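Local coordinates for RidA family protein (Mycobacterium tuberculosis, PDB 3I7T), which is of unknown function but forms a homotrimer and belongs to the RidA (YjgF/YER057c/UK114) family, some members of which hydrolyse reactive enamines and imines, at residues T74-W79 and M99-A104; V66-I71 and R94-M99. All coordinates share one frame; numbering follows the deposited sequence.

Followed from the N terminus, the chain first meets these contacts at strand 66-73, turns through 74-79 into helix 79-90, and returns through 94-99 to the short strand 99-101. Contact 2 closes this excursion by laying 94-99 beside 66-71; contact 1 closes a second, overlapping one by setting 99-104 against the turn 74-79. The segments alternate along the sequence, so the two closures cross rather than nest; contact 2 encloses helix 79-90, contact 1 nearly all of it. They share Met99, and Val100 N lies 3.0 Å from Ile71 O, a probable hydrogen bond that carries the strand pairing from contact 2 toward contact 1. Both contacts also touch the second subunit of the trimer.

Contact 1 (T74-W79 and M99-A104); sequences TDISRW and MVEVTA
The turn that leads from strand 66-73 into helix 79-90 of the beta-alpha-beta unit rests on the short strand 99-101, outermost in the sheet of this chain, with Ile76 and Glu101 meeting at its centre. Glu101 stretches out with CG anti to the backbone N (chi1 -167°), and its OE1 accepts from Ile76 N at 2.5 Å; the bond is nearly straight, at 170°, but so short that its exact length is doubtful. A glutamate suits this place because its extended chain lets OE1 take the turn's N-H while OE2 is hydrogen-bonded to Thr103 OG1 of a second subunit. Ile76, buried and apolar, is directed toward the strand, its CG1 4.1 Å from Met99 SD and its CD1 against the strand backbone. Met99 runs anti at chi1 and chi2, which carries SD to 3.4 Å from Trp79 CB, where the helix starts; the bend at chi3 then sets CE near Trp79 O. Asp75 shapes the turn from within: OD1 accepts from Ser77 N, which makes an Asx turn, and from Ser77 OG as well. A water can donate to Thr74 O or Val102 O. Trp79 meets Phe13 of the same second subunit. One carboxylate thus joins the turn to the trimer interface. Since Asp75 OD1 lies 4.0 Å from Glu101 OE1, the two like charges probably repel, a cost that may be eased by the donors on each oxygen and, weakly, by Arg78, which also pairs with Asp40.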
loop_
_atom_site.group_PDB
_atom_site.type_symbol
_atom_site.label_atom_id
_atom_site.label_comp_id
_atom_site.label_asym_id
_atom_site.label_seq_id
_atom_site.Cartn_x
_atom_site.Cartn_y
_atom_site.Cartn_z
ATOM N N THR A 74 -3.309 14.733 5.399
ATOM C CA THR A 74 -4.656 15.275 5.392
ATOM C C THR A 74 -4.738 16.544 4.533
ATOM O O THR A 74 -5.823 16.966 4.156
ATOM C CB THR A 74 -5.244 15.500 6.820
ATOM O OG1 THR A 74 -4.417 16.400 7.576
ATOM C CG2 THR A 74 -5.384 14.162 7.554
ATOM N N ASP A 75 -3.597 17.141 4.212
ATOM C CA ASP A 75 -3.591 18.298 3.326
ATOM C C ASP A 75 -2.400 18.246 2.390
ATOM O O ASP A 75 -1.294 18.656 2.759
ATOM C CB ASP A 75 -3.557 19.597 4.120
ATOM C CG ASP A 75 -3.579 20.817 3.222
ATOM O OD1 ASP A 75 -3.400 20.644 1.991
ATOM O OD2 ASP A 75 -3.777 21.942 3.740
ATOM N N ILE A 76 -2.624 17.728 1.188
ATOM C CA ILE A 76 -1.519 17.495 0.260
ATOM C C ILE A 76 -0.944 18.812 -0.286
ATOM O O ILE A 76 0.125 18.831 -0.907
ATOM C CB ILE A 76 -1.916 16.527 -0.898
ATOM C CG1 ILE A 76 -0.667 15.819 -1.457
ATOM C CG2 ILE A 76 -2.713 17.258 -1.981
ATOM C CD1 ILE A 76 -0.978 14.560 -2.180
ATOM N N SER A 77 -1.642 19.918 -0.053
ATOM C CA SER A 77 -1.085 21.203 -0.447
ATOM C C SER A 77 0.149 21.519 0.402
ATOM O O SER A 77 0.929 22.421 0.076
ATOM C CB SER A 77 -2.131 22.323 -0.367
ATOM O OG SER A 77 -2.274 22.817 0.948
ATOM N N ARG A 78 0.328 20.766 1.486
ATOM C CA ARG A 78 1.495 20.935 2.349
ATOM C C ARG A 78 2.576 19.887 2.070
ATOM O O ARG A 78 3.383 19.579 2.938
ATOM C CB ARG A 78 1.083 20.910 3.825
ATOM C CG ARG A 78 0.114 22.023 4.213
ATOM C CD ARG A 78 -0.083 22.107 5.725
ATOM N NE ARG A 78 -0.944 21.031 6.232
ATOM C CZ ARG A 78 -1.185 20.799 7.523
ATOM N NH1 ARG A 78 -0.625 21.562 8.465
ATOM N NH2 ARG A 78 -1.984 19.807 7.870
ATOM N N TRP A 79 2.602 19.366 0.844
ATOM C CA TRP A 79 3.523 18.286 0.487
ATOM C C TRP A 79 4.988 18.657 0.662
ATOM O O TRP A 79 5.823 17.787 0.900
ATOM C CB TRP A 79 3.270 17.778 -0.940
ATOM C CG TRP A 79 3.639 18.753 -2.027
ATOM C CD1 TRP A 79 2.827 19.694 -2.596
ATOM C CD2 TRP A 79 4.907 18.871 -2.682
ATOM N NE1 TRP A 79 3.514 20.392 -3.563
ATOM C CE2 TRP A 79 4.793 19.910 -3.634
ATOM C CE3 TRP A 79 6.132 18.208 -2.551
ATOM C CZ2 TRP A 79 5.854 20.301 -4.452
ATOM C CZ3 TRP A 79 7.189 18.600 -3.370
ATOM C CH2 TRP A 79 7.039 19.641 -4.306
ATOM N N MET A 99 2.561 9.753 -2.183
ATOM C CA MET A 99 1.934 10.632 -1.210
ATOM C C MET A 99 0.535 10.914 -1.681
ATOM O O MET A 99 0.347 11.441 -2.773
ATOM C CB MET A 99 2.704 11.949 -1.093
ATOM C CG MET A 99 2.253 12.835 0.052
ATOM S SD MET A 99 2.975 14.507 -0.011
ATOM C CE MET A 99 4.690 14.121 0.300
ATOM N N VAL A 100 -0.456 10.574 -0.868
ATOM C CA VAL A 100 -1.831 10.882 -1.246
ATOM C C VAL A 100 -2.589 11.519 -0.106
ATOM O O VAL A 100 -2.305 11.290 1.066
ATOM C CB VAL A 100 -2.633 9.652 -1.682
ATOM C CG1 VAL A 100 -2.027 9.035 -2.945
ATOM C CG2 VAL A 100 -2.729 8.647 -0.529
ATOM N N GLU A 101 -3.584 12.309 -0.461
ATOM C CA GLU A 101 -4.373 12.944 0.557
ATOM C C GLU A 101 -5.544 12.052 0.950
ATOM O O GLU A 101 -6.249 11.522 0.087
ATOM C CB GLU A 101 -4.871 14.277 0.046
ATOM C CG GLU A 101 -5.445 15.147 1.114
ATOM C CD GLU A 101 -5.810 16.488 0.558
ATOM O OE1 GLU A 101 -4.896 17.300 0.304
ATOM O OE2 GLU A 101 -7.011 16.717 0.353
ATOM N N VAL A 102 -5.749 11.891 2.256
ATOM C CA VAL A 102 -6.920 11.165 2.757
ATOM C C VAL A 102 -7.870 12.107 3.512
ATOM O O VAL A 102 -7.458 13.177 3.959
ATOM C CB VAL A 102 -6.511 9.970 3.650
ATOM C CG1 VAL A 102 -5.793 8.919 2.812
ATOM C CG2 VAL A 102 -5.629 10.437 4.806
ATOM N N THR A 103 -9.127 11.708 3.670
ATOM C CA THR A 103 -10.058 12.560 4.400
ATOM C C THR A 103 -9.690 12.671 5.873
ATOM O O THR A 103 -9.774 13.753 6.444
ATOM C CB THR A 103 -11.542 12.130 4.240
ATOM O OG1 THR A 103 -11.670 10.719 4.466
ATOM C CG2 THR A 103 -12.046 12.462 2.848
ATOM N N ALA A 104 -9.268 11.563 6.480
ATOM C CA ALA A 104 -8.919 11.550 7.906
ATOM C C ALA A 104 -7.907 10.462 8.260
ATOM O O ALA A 104 -7.818 9.452 7.578
ATOM C CB ALA A 104 -10.186 11.386 8.759
HETATM O O HOH W 1 -8.488 15.947 4.352
#

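Contact 2 (V66-I71 and R94-M99); sequences VVRTRI and RPVTSM
Arg68 sets CG anti to its backbone N (chi1 176°), while Val96 holds CG2 between its own N and carbonyl carbon, and the two atoms meet at 3.7 Å. The arginine chain then bends at chi3, and the same methyl also lies over one face of the guanidinium, offset toward its rim. A compact branched valine suits this spot, covering the aliphatic stem and the flat head together. A water at the guanidinium edge accepts from Arg68 NH1 and donates to Thr69 O and Ser98 OG, joining the two segments. The charge of Arg68 is met by Asp117 of a second subunit, and Ser98 OG bonds Glu115 of that subunit. Between the backbones, Val96 N donates to Val67 O, Thr69 N to Val96 O and Ile71 N to Ser98 O, all at 2.9 to 3.0 Å. Proline suits position 95 because its apolar ring directs CB against Val66 CG1, 3.8 Å away; Ile71 CG2 lies 4.0 Å from Met99 CG. A classic beta bulge at Val67 and Arg68 faces Asp117 of the same chain. Segment 94-98 runs in the same direction as 66-71 and joins true parallel pairing at Ile71 and Met99, so strands 66-73 and 99-101, with helix 79-90 between them, form a beta-alpha-beta crossover.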
loop_
_atom_site.group_PDB
_atom_site.type_symbol
_atom_site.label_atom_id
_atom_site.label_comp_id
_atom_site.label_asym_id
_atom_site.label_seq_id
_atom_site.Cartn_x
_atom_site.Cartn_y
_atom_site.Cartn_z
ATOM N N VAL A 66 15.335 0.527 3.764
ATOM C CA VAL A 66 13.991 0.880 3.306
ATOM C C VAL A 66 13.928 1.012 1.765
ATOM O O VAL A 66 14.721 1.744 1.162
ATOM C CB VAL A 66 13.518 2.180 4.004
ATOM C CG1 VAL A 66 12.234 2.722 3.349
ATOM C CG2 VAL A 66 13.348 1.934 5.505
ATOM N N VAL A 67 13.023 0.271 1.132
ATOM C CA VAL A 67 12.911 0.300 -0.323
ATOM C C VAL A 67 11.662 1.057 -0.741
ATOM O O VAL A 67 11.569 1.540 -1.878
ATOM C CB VAL A 67 12.878 -1.121 -0.960
ATOM C CG1 VAL A 67 14.232 -1.862 -0.753
ATOM C CG2 VAL A 67 11.707 -1.941 -0.416
ATOM N N ARG A 68 10.699 1.139 0.172
ATOM C CA ARG A 68 9.456 1.864 -0.091
ATOM C C ARG A 68 8.910 2.582 1.138
ATOM O O ARG A 68 8.874 2.017 2.239
ATOM C CB ARG A 68 8.362 0.933 -0.651
ATOM C CG ARG A 68 7.020 1.682 -0.847
ATOM C CD ARG A 68 5.805 0.785 -1.169
ATOM N NE ARG A 68 5.926 -0.037 -2.376
ATOM C CZ ARG A 68 5.630 0.375 -3.613
ATOM N NH1 ARG A 68 5.242 1.628 -3.847
ATOM N NH2 ARG A 68 5.749 -0.462 -4.636
ATOM N N THR A 69 8.483 3.829 0.947
ATOM C CA THR A 69 7.630 4.503 1.928
ATOM C C THR A 69 6.300 4.851 1.265
ATOM O O THR A 69 6.195 4.911 0.034
ATOM C CB THR A 69 8.263 5.787 2.496
ATOM O OG1 THR A 69 8.600 6.663 1.412
ATOM C CG2 THR A 69 9.521 5.486 3.305
ATOM N N ARG A 70 5.274 5.069 2.082
ATOM C CA ARG A 70 3.980 5.499 1.566
ATOM C C ARG A 70 3.478 6.489 2.575
ATOM O O ARG A 70 3.486 6.197 3.777
ATOM C CB ARG A 70 3.018 4.319 1.439
ATOM C CG ARG A 70 1.647 4.690 0.875
ATOM C CD ARG A 70 0.788 3.435 0.587
ATOM N NE ARG A 70 1.323 2.670 -0.542
ATOM C CZ ARG A 70 1.984 1.520 -0.433
ATOM N NH1 ARG A 70 2.432 0.919 -1.519
ATOM N NH2 ARG A 70 2.186 0.962 0.750
ATOM N N ILE A 71 3.078 7.664 2.085
ATOM C CA ILE A 71 2.729 8.791 2.933
ATOM C C ILE A 71 1.283 9.223 2.713
ATOM O O ILE A 71 0.902 9.573 1.602
ATOM C CB ILE A 71 3.660 9.998 2.640
ATOM C CG1 ILE A 71 5.135 9.595 2.784
ATOM C CG2 ILE A 71 3.311 11.198 3.543
ATOM C CD1 ILE A 71 6.088 10.649 2.303
ATOM N N ARG A 94 16.905 6.993 -0.872
ATOM C CA ARG A 94 15.964 7.175 -1.947
ATOM C C ARG A 94 15.093 5.942 -2.214
ATOM O O ARG A 94 15.145 5.392 -3.280
ATOM C CB ARG A 94 16.686 7.556 -3.204
ATOM C CG ARG A 94 16.858 8.919 -3.342
ATOM C CD ARG A 94 18.091 9.190 -3.986
ATOM N N PRO A 95 14.313 5.533 -1.245
ATOM C CA PRO A 95 13.341 4.498 -1.505
ATOM C C PRO A 95 12.317 5.078 -2.479
ATOM O O PRO A 95 12.328 6.286 -2.722
ATOM C CB PRO A 95 12.701 4.298 -0.129
ATOM C CG PRO A 95 12.706 5.687 0.468
ATOM C CD PRO A 95 14.012 6.293 -0.016
ATOM N N VAL A 96 11.454 4.249 -3.056
ATOM C CA VAL A 96 10.305 4.796 -3.797
ATOM C C VAL A 96 9.285 5.317 -2.784
ATOM O O VAL A 96 9.274 4.870 -1.636
ATOM C CB VAL A 96 9.665 3.739 -4.709
ATOM C CG1 VAL A 96 10.761 3.024 -5.539
ATOM C CG2 VAL A 96 8.838 2.736 -3.868
ATOM N N THR A 97 8.462 6.297 -3.162
ATOM C CA THR A 97 7.335 6.671 -2.307
ATOM C C THR A 97 6.089 6.949 -3.094
ATOM O O THR A 97 6.100 6.990 -4.325
ATOM C CB THR A 97 7.465 8.034 -1.582
ATOM O OG1 THR A 97 8.702 8.687 -1.864
ATOM C CG2 THR A 97 7.191 7.920 -0.113
ATOM N N SER A 98 5.031 7.202 -2.335
ATOM C CA SER A 98 3.797 7.784 -2.845
ATOM C C SER A 98 3.307 8.727 -1.786
ATOM O O SER A 98 3.602 8.528 -0.621
ATOM C CB SER A 98 2.750 6.704 -3.098
ATOM O OG SER A 98 3.330 5.678 -3.881
ATOM N N MET A 99 2.561 9.753 -2.183
ATOM C CA MET A 99 1.934 10.632 -1.210
ATOM C C MET A 99 0.535 10.914 -1.681
ATOM O O MET A 99 0.347 11.441 -2.773
ATOM C CB MET A 99 2.704 11.949 -1.093
ATOM C CG MET A 99 2.253 12.835 0.052
ATOM S SD MET A 99 2.975 14.507 -0.011
ATOM C CE MET A 99 4.690 14.121 0.300
HETATM O O HOH W 2 5.055 4.037 -2.329
#